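Local coordinates for protein beta-mannosidase (Trichoderma harzianum, PDB 4CVU) that probably hydrolyses terminal beta-linked mannose residues from the non-reducing ends of oligosaccharides, as a fungal glycoside hydrolase of family 2, at residues F109-H123 with A142-F156. Residues are numbered along the deposited sequence; the frame is centred on the assembly and turned at random.
Sequences FDGLDTYATVKFCDH and ALASCKSDPVLSINF. With NAG (2-acetamido-2-deoxy-beta-D-glucopyranose), chain C; MAN (alpha-D-mannopyranose), chain B; NAG (2-acetamido-2-deoxy-beta-D-glucopyranose), chain D.
The backbone O of N155 takes two donors: T117 N, at 2.9 Å and 31° out of the carbonyl plane, and hydroxyl O6 of the first N-acetylglucosamine (chain C) of a glycan attached to the protein. That hydroxyl in turn accepts from T117 OG1. With CG anti to the backbone N (chi1 -178°), the N155 amide meets the sugar too; ND2 donates to its O7 over 2.8 Å in a nearly straight bond, while OD1 receives N86 ND2. Further along, K119 and S153 exchange both backbone bonds, and a water joins T117 O to S153 OG on this same glycan-bearing face. C121 N to V151 O ends the pairing. Strands 116-120 and 152-156 are thus antiparallel neighbours in the six-stranded sheet of the galactose-binding-like beta-sandwich domain. The other face, carrying A116, V118, F120, L152, I154 and F156, turns to the sandwich core, where V118 and L152 also touch L107 of strand 103-109. I154 CD1 meets F109 CE1 at 3.9 Å, and its CG2 packs on A116 CB. F156 CD1 lies 3.2 Å from D113 O, and the F156 side chain crosses L112 at about a right angle, the leucine's CD2 lying at the ring edge. At the far end of the pairing, P150 CB sits over one face of F120, 3.8 Å from the ring centroid, with A142 CB in plane at the edge. A disulfide, C121 SG to C146 SG (chi3 87°), ties the type I' turn F120-H123 to the segment following helix 140-145, whose S145 OG lies 3.4 Å from H123 CE1.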
loop_
_atom_site.group_PDB
_atom_site.type_symbol
_atom_site.label_atom_id
_atom_site.label_comp_id
_atom_site.label_asym_id
_atom_site.label_seq_id
_atom_site.Cartn_x
_atom_site.Cartn_y
_atom_site.Cartn_z
ATOM N N PHE A 109 19.143 -24.087 24.253
ATOM C CA PHE A 109 18.469 -23.448 23.113
ATOM C C PHE A 109 17.405 -24.375 22.556
ATOM O O PHE A 109 17.714 -25.447 22.032
ATOM C CB PHE A 109 19.472 -23.135 21.999
ATOM C CG PHE A 109 20.526 -22.125 22.377
ATOM C CD1 PHE A 109 20.188 -20.795 22.579
ATOM C CD2 PHE A 109 21.861 -22.496 22.481
ATOM C CE1 PHE A 109 21.136 -19.846 22.896
ATOM C CE2 PHE A 109 22.830 -21.552 22.803
ATOM C CZ PHE A 109 22.468 -20.232 23.023
ATOM N N ASP A 110 16.146 -23.988 22.686
ATOM C CA ASP A 110 15.069 -24.827 22.169
ATOM C C ASP A 110 14.948 -24.736 20.628
ATOM O O ASP A 110 14.335 -25.623 19.991
ATOM C CB ASP A 110 13.736 -24.500 22.837
ATOM C CG ASP A 110 13.706 -24.883 24.302
ATOM O OD1 ASP A 110 14.698 -25.428 24.844
ATOM O OD2 ASP A 110 12.689 -24.607 24.934
ATOM N N GLY A 111 15.566 -23.715 20.027
ATOM C CA GLY A 111 15.629 -23.662 18.566
ATOM C C GLY A 111 16.455 -22.515 18.019
ATOM O O GLY A 111 16.252 -21.352 18.399
ATOM N N LEU A 112 17.404 -22.846 17.141
ATOM C CA LEU A 112 18.213 -21.861 16.466
ATOM C C LEU A 112 18.130 -22.152 14.972
ATOM O O LEU A 112 18.271 -23.284 14.551
ATOM C CB LEU A 112 19.664 -21.909 16.933
ATOM C CG LEU A 112 19.907 -21.681 18.427
ATOM C CD1 LEU A 112 21.310 -22.125 18.744
ATOM C CD2 LEU A 112 19.675 -20.219 18.836
ATOM N N ASP A 113 17.890 -21.111 14.180
ATOM C CA ASP A 113 17.536 -21.253 12.775
ATOM C C ASP A 113 18.566 -20.537 11.947
ATOM O O ASP A 113 18.621 -19.298 12.009
ATOM C CB ASP A 113 16.148 -20.616 12.554
ATOM C CG ASP A 113 15.628 -20.784 11.144
ATOM O OD1 ASP A 113 16.170 -21.559 10.324
ATOM O OD2 ASP A 113 14.595 -20.141 10.856
ATOM N N THR A 114 19.452 -21.248 11.232
ATOM C CA THR A 114 19.792 -22.668 11.412
ATOM C C THR A 114 21.326 -22.845 11.723
ATOM O O THR A 114 21.700 -23.112 12.857
ATOM C CB THR A 114 19.374 -23.498 10.164
ATOM O OG1 THR A 114 17.955 -23.596 10.122
ATOM C CG2 THR A 114 19.940 -24.907 10.199
ATOM N N TYR A 115 22.187 -22.689 10.704
ATOM C CA TYR A 115 23.641 -22.730 10.881
ATOM C C TYR A 115 24.046 -21.508 11.702
ATOM O O TYR A 115 23.767 -20.371 11.310
ATOM C CB TYR A 115 24.399 -22.694 9.565
ATOM C CG TYR A 115 24.139 -23.825 8.580
ATOM C CD1 TYR A 115 24.691 -25.084 8.759
ATOM C CD2 TYR A 115 23.388 -23.605 7.441
ATOM C CE1 TYR A 115 24.457 -26.114 7.830
ATOM C CE2 TYR A 115 23.183 -24.599 6.499
ATOM C CZ TYR A 115 23.689 -25.859 6.696
ATOM O OH TYR A 115 23.436 -26.850 5.737
ATOM N N ALA A 116 24.690 -21.743 12.841
ATOM C CA ALA A 116 25.064 -20.673 13.762
ATOM C C ALA A 116 26.439 -20.963 14.407
ATOM O O ALA A 116 26.931 -22.088 14.422
ATOM C CB ALA A 116 24.004 -20.516 14.828
ATOM N N THR A 117 27.049 -19.912 14.916
ATOM C CA THR A 117 28.280 -20.042 15.671
ATOM C C THR A 117 28.006 -19.369 17.014
ATOM O O THR A 117 27.806 -18.161 17.069
ATOM C CB THR A 117 29.456 -19.372 14.931
ATOM O OG1 THR A 117 29.629 -19.992 13.653
ATOM C CG2 THR A 117 30.765 -19.487 15.727
ATOM N N VAL A 118 27.960 -20.162 18.079
ATOM C CA VAL A 118 27.643 -19.642 19.404
ATOM C C VAL A 118 28.949 -19.314 20.131
ATOM O O VAL A 118 29.865 -20.148 20.159
ATOM C CB VAL A 118 26.843 -20.678 20.221
ATOM C CG1 VAL A 118 26.426 -20.097 21.566
ATOM C CG2 VAL A 118 25.621 -21.161 19.446
ATOM N N LYS A 119 29.023 -18.112 20.706
ATOM C CA LYS A 119 30.175 -17.660 21.470
ATOM C C LYS A 119 29.767 -17.148 22.835
ATOM O O LYS A 119 28.782 -16.434 22.971
ATOM C CB LYS A 119 30.931 -16.537 20.764
ATOM C CG LYS A 119 31.752 -16.971 19.575
ATOM C CD LYS A 119 32.676 -15.846 19.132
ATOM C CE LYS A 119 33.159 -16.063 17.709
ATOM N NZ LYS A 119 34.411 -15.311 17.405
ATOM N N PHE A 120 30.561 -17.489 23.842
ATOM C CA PHE A 120 30.310 -17.064 25.205
ATOM C C PHE A 120 31.641 -16.560 25.771
ATOM O O PHE A 120 32.637 -17.301 25.828
ATOM C CB PHE A 120 29.730 -18.222 26.036
ATOM C CG PHE A 120 29.153 -17.793 27.356
ATOM C CD1 PHE A 120 27.897 -17.227 27.427
ATOM C CD2 PHE A 120 29.870 -17.938 28.524
ATOM C CE1 PHE A 120 27.354 -16.836 28.635
ATOM C CE2 PHE A 120 29.335 -17.540 29.741
ATOM C CZ PHE A 120 28.080 -16.996 29.801
ATOM N N CYS A 121 31.645 -15.291 26.166
ATOM C CA CYS A 121 32.870 -14.559 26.490
ATOM C C CYS A 121 33.930 -14.783 25.410
ATOM O O CYS A 121 35.055 -15.175 25.706
ATOM C CB CYS A 121 33.400 -14.970 27.866
ATOM S SG CYS A 121 34.621 -13.790 28.507
ATOM N N ASP A 122 33.550 -14.624 24.156
ATOM C CA ASP A 122 34.476 -14.668 23.020
ATOM C C ASP A 122 35.040 -16.064 22.634
ATOM O O ASP A 122 35.882 -16.181 21.764
ATOM C CB ASP A 122 35.611 -13.693 23.277
ATOM C CG ASP A 122 35.800 -12.711 22.164
ATOM O OD1 ASP A 122 35.493 -13.047 21.008
ATOM O OD2 ASP A 122 36.269 -11.597 22.442
ATOM N N HIS A 123 34.524 -17.113 23.252
ATOM C CA HIS A 123 34.904 -18.469 22.945
ATOM C C HIS A 123 33.835 -19.187 22.144
ATOM O O HIS A 123 32.722 -19.226 22.569
ATOM C CB HIS A 123 35.093 -19.211 24.257
ATOM C CG HIS A 123 36.233 -18.696 25.075
ATOM N ND1 HIS A 123 36.858 -19.455 26.031
ATOM C CD2 HIS A 123 36.884 -17.516 25.049
ATOM C CE1 HIS A 123 37.829 -18.753 26.577
ATOM N NE2 HIS A 123 37.867 -17.573 25.997
ATOM N N ALA A 142 34.406 -21.158 29.951
ATOM C CA ALA A 142 34.393 -19.834 29.324
ATOM C C ALA A 142 34.060 -18.772 30.372
ATOM O O ALA A 142 34.711 -17.739 30.444
ATOM C CB ALA A 142 33.390 -19.798 28.188
ATOM N N LEU A 143 33.063 -19.056 31.201
ATOM C CA LEU A 143 32.681 -18.156 32.283
ATOM C C LEU A 143 33.843 -17.921 33.251
ATOM O O LEU A 143 34.084 -16.794 33.666
ATOM C CB LEU A 143 31.461 -18.715 33.029
ATOM C CG LEU A 143 30.953 -17.991 34.281
ATOM C CD1 LEU A 143 30.633 -16.539 33.983
ATOM C CD2 LEU A 143 29.726 -18.683 34.855
ATOM N N ALA A 144 34.559 -18.989 33.603
ATOM C CA ALA A 144 35.672 -18.891 34.559
ATOM C C ALA A 144 36.804 -18.020 34.038
ATOM O O ALA A 144 37.345 -17.228 34.778
ATOM C CB ALA A 144 36.197 -20.275 34.907
ATOM N N SER A 145 37.150 -18.163 32.762
ATOM C CA SER A 145 38.173 -17.315 32.126
ATOM C C SER A 145 37.723 -15.856 31.914
ATOM O O SER A 145 38.550 -14.985 31.633
ATOM C CB SER A 145 38.578 -17.900 30.764
ATOM O OG SER A 145 37.568 -17.672 29.776
ATOM N N CYS A 146 36.425 -15.594 32.036
ATOM C CA CYS A 146 35.886 -14.289 31.658
ATOM C C CYS A 146 36.263 -13.220 32.659
ATOM O O CYS A 146 35.923 -13.306 33.836
ATOM C CB CYS A 146 34.358 -14.312 31.491
ATOM S SG CYS A 146 33.796 -13.099 30.262
ATOM N N LYS A 147 36.941 -12.197 32.158
ATOM C CA LYS A 147 37.469 -11.110 32.987
ATOM C C LYS A 147 36.385 -10.087 33.401
ATOM O O LYS A 147 36.595 -9.292 34.312
ATOM C CB LYS A 147 38.619 -10.432 32.236
ATOM C CG LYS A 147 39.771 -11.392 31.922
ATOM C CD LYS A 147 40.991 -10.712 31.308
ATOM N N SER A 148 35.231 -10.123 32.728
ATOM C CA SER A 148 34.031 -9.379 33.138
ATOM C C SER A 148 32.750 -10.185 32.805
ATOM O O SER A 148 32.830 -11.347 32.409
ATOM C CB SER A 148 34.006 -7.991 32.468
ATOM O OG SER A 148 34.488 -8.044 31.140
ATOM N N ASP A 149 31.584 -9.569 32.983
ATOM C CA ASP A 149 30.301 -10.205 32.666
ATOM C C ASP A 149 30.254 -10.713 31.222
ATOM O O ASP A 149 30.639 -9.998 30.301
ATOM C CB ASP A 149 29.145 -9.227 32.893
ATOM C CG ASP A 149 28.790 -9.056 34.366
ATOM O OD1 ASP A 149 29.561 -9.505 35.256
ATOM O OD2 ASP A 149 27.717 -8.464 34.633
ATOM N N PRO A 150 29.771 -11.951 31.023
ATOM C CA PRO A 150 29.940 -12.571 29.712
ATOM C C PRO A 150 28.920 -12.090 28.673
ATOM O O PRO A 150 27.763 -11.851 28.996
ATOM C CB PRO A 150 29.794 -14.060 30.010
ATOM C CG PRO A 150 28.928 -14.134 31.210
ATOM C CD PRO A 150 29.122 -12.861 31.989
ATOM N N VAL A 151 29.392 -11.923 27.443
ATOM C CA VAL A 151 28.555 -11.592 26.312
ATOM C C VAL A 151 28.314 -12.894 25.556
ATOM O O VAL A 151 29.259 -13.658 25.278
ATOM C CB VAL A 151 29.238 -10.545 25.406
ATOM C CG1 VAL A 151 28.599 -10.485 24.036
ATOM C CG2 VAL A 151 29.201 -9.178 26.079
ATOM N N LEU A 152 27.042 -13.161 25.288
ATOM C CA LEU A 152 26.620 -14.259 24.431
ATOM C C LEU A 152 26.321 -13.713 23.049
ATOM O O LEU A 152 25.541 -12.766 22.918
ATOM C CB LEU A 152 25.362 -14.907 24.998
ATOM C CG LEU A 152 24.687 -15.993 24.161
ATOM C CD1 LEU A 152 25.632 -17.139 23.826
ATOM C CD2 LEU A 152 23.484 -16.500 24.942
ATOM N N SER A 153 26.952 -14.288 22.028
ATOM C CA SER A 153 26.673 -13.907 20.668
ATOM C C SER A 153 26.420 -15.142 19.833
ATOM O O SER A 153 27.033 -16.191 20.075
ATOM C CB SER A 153 27.801 -13.074 20.061
ATOM O OG SER A 153 28.873 -13.890 19.659
ATOM N N ILE A 154 25.512 -14.996 18.865
ATOM C CA ILE A 154 25.117 -16.077 17.979
ATOM C C ILE A 154 25.158 -15.591 16.532
ATOM O O ILE A 154 24.279 -14.833 16.067
ATOM C CB ILE A 154 23.706 -16.610 18.324
ATOM C CG1 ILE A 154 23.534 -16.745 19.837
ATOM C CG2 ILE A 154 23.471 -17.955 17.649
ATOM C CD1 ILE A 154 22.133 -17.104 20.260
ATOM N N ASN A 155 26.181 -16.003 15.812
ATOM C CA ASN A 155 26.384 -15.544 14.443
ATOM C C ASN A 155 25.712 -16.519 13.484
ATOM O O ASN A 155 26.185 -17.627 13.332
ATOM C CB ASN A 155 27.886 -15.408 14.175
ATOM C CG ASN A 155 28.199 -14.896 12.783
ATOM O OD1 ASN A 155 27.318 -14.682 11.973
ATOM N ND2 ASN A 155 29.484 -14.697 12.510
ATOM N N PHE A 156 24.596 -16.094 12.877
ATOM C CA PHE A 156 23.785 -16.932 11.980
ATOM C C PHE A 156 24.222 -16.802 10.524
ATOM O O PHE A 156 24.347 -15.694 10.007
ATOM C CB PHE A 156 22.294 -16.586 12.087
ATOM C CG PHE A 156 21.669 -16.902 13.416
ATOM C CD1 PHE A 156 21.126 -18.158 13.673
ATOM C CD2 PHE A 156 21.605 -15.943 14.422
ATOM C CE1 PHE A 156 20.551 -18.448 14.905
ATOM C CE2 PHE A 156 21.032 -16.231 15.645
ATOM C CZ PHE A 156 20.503 -17.478 15.891
HETATM C C1 NAG C . 28.507 -16.780 8.910
HETATM C C2 NAG C . 29.979 -16.582 9.353
HETATM C C3 NAG C . 30.735 -17.901 9.292
HETATM C C4 NAG C . 29.981 -19.031 9.989
HETATM C C5 NAG C . 28.488 -19.067 9.570
HETATM C C6 NAG C . 27.667 -20.077 10.403
HETATM C C7 NAG C . 30.869 -14.361 8.953
HETATM C C8 NAG C . 31.564 -13.391 8.044
HETATM N N2 NAG C . 30.656 -15.598 8.514
HETATM O O3 NAG C . 32.007 -17.710 9.894
HETATM O O4 NAG C . 30.600 -20.257 9.627
HETATM O O5 NAG C . 27.896 -17.786 9.695
HETATM O O6 NAG C . 27.473 -19.635 11.736
HETATM O O7 NAG C . 30.514 -13.995 10.053
HETATM C C1 MAN B . 38.621 -23.161 19.901
HETATM C C2 MAN B . 38.553 -22.471 21.261
HETATM C C3 MAN B . 37.585 -21.288 21.213
HETATM C C4 MAN B . 37.959 -20.361 20.055
HETATM C C5 MAN B . 37.939 -21.162 18.743
HETATM C C6 MAN B . 38.313 -20.313 17.535
HETATM O O2 MAN B . 39.845 -22.050 21.663
HETATM O O3 MAN B . 37.578 -20.601 22.448
HETATM O O4 MAN B . 37.076 -19.254 20.007
HETATM O O5 MAN B . 38.832 -22.269 18.823
HETATM O O6 MAN B . 38.308 -21.124 16.370
HETATM C C1 NAG D . 31.061 -20.983 10.796
HETATM C C2 NAG D . 31.268 -22.459 10.456
HETATM C C3 NAG D . 31.785 -23.244 11.669
HETATM C C4 NAG D . 32.961 -22.540 12.324
HETATM C C5 NAG D . 32.604 -21.066 12.584
HETATM C C6 NAG D . 33.767 -20.306 13.204
HETATM C C7 NAG D . 29.677 -23.370 8.796
HETATM C C8 NAG D . 30.559 -23.040 7.664
HETATM N N2 NAG D . 30.033 -23.070 10.025
HETATM O O3 NAG D . 32.108 -24.564 11.299
HETATM O O4 NAG D . 33.216 -23.208 13.547
HETATM O O5 NAG D . 32.265 -20.447 11.354
HETATM O O6 NAG D . 34.756 -20.269 12.212
HETATM O O7 NAG D . 28.574 -23.897 8.568
HETATM O O HOH W 1 29.190 -15.720 17.714
#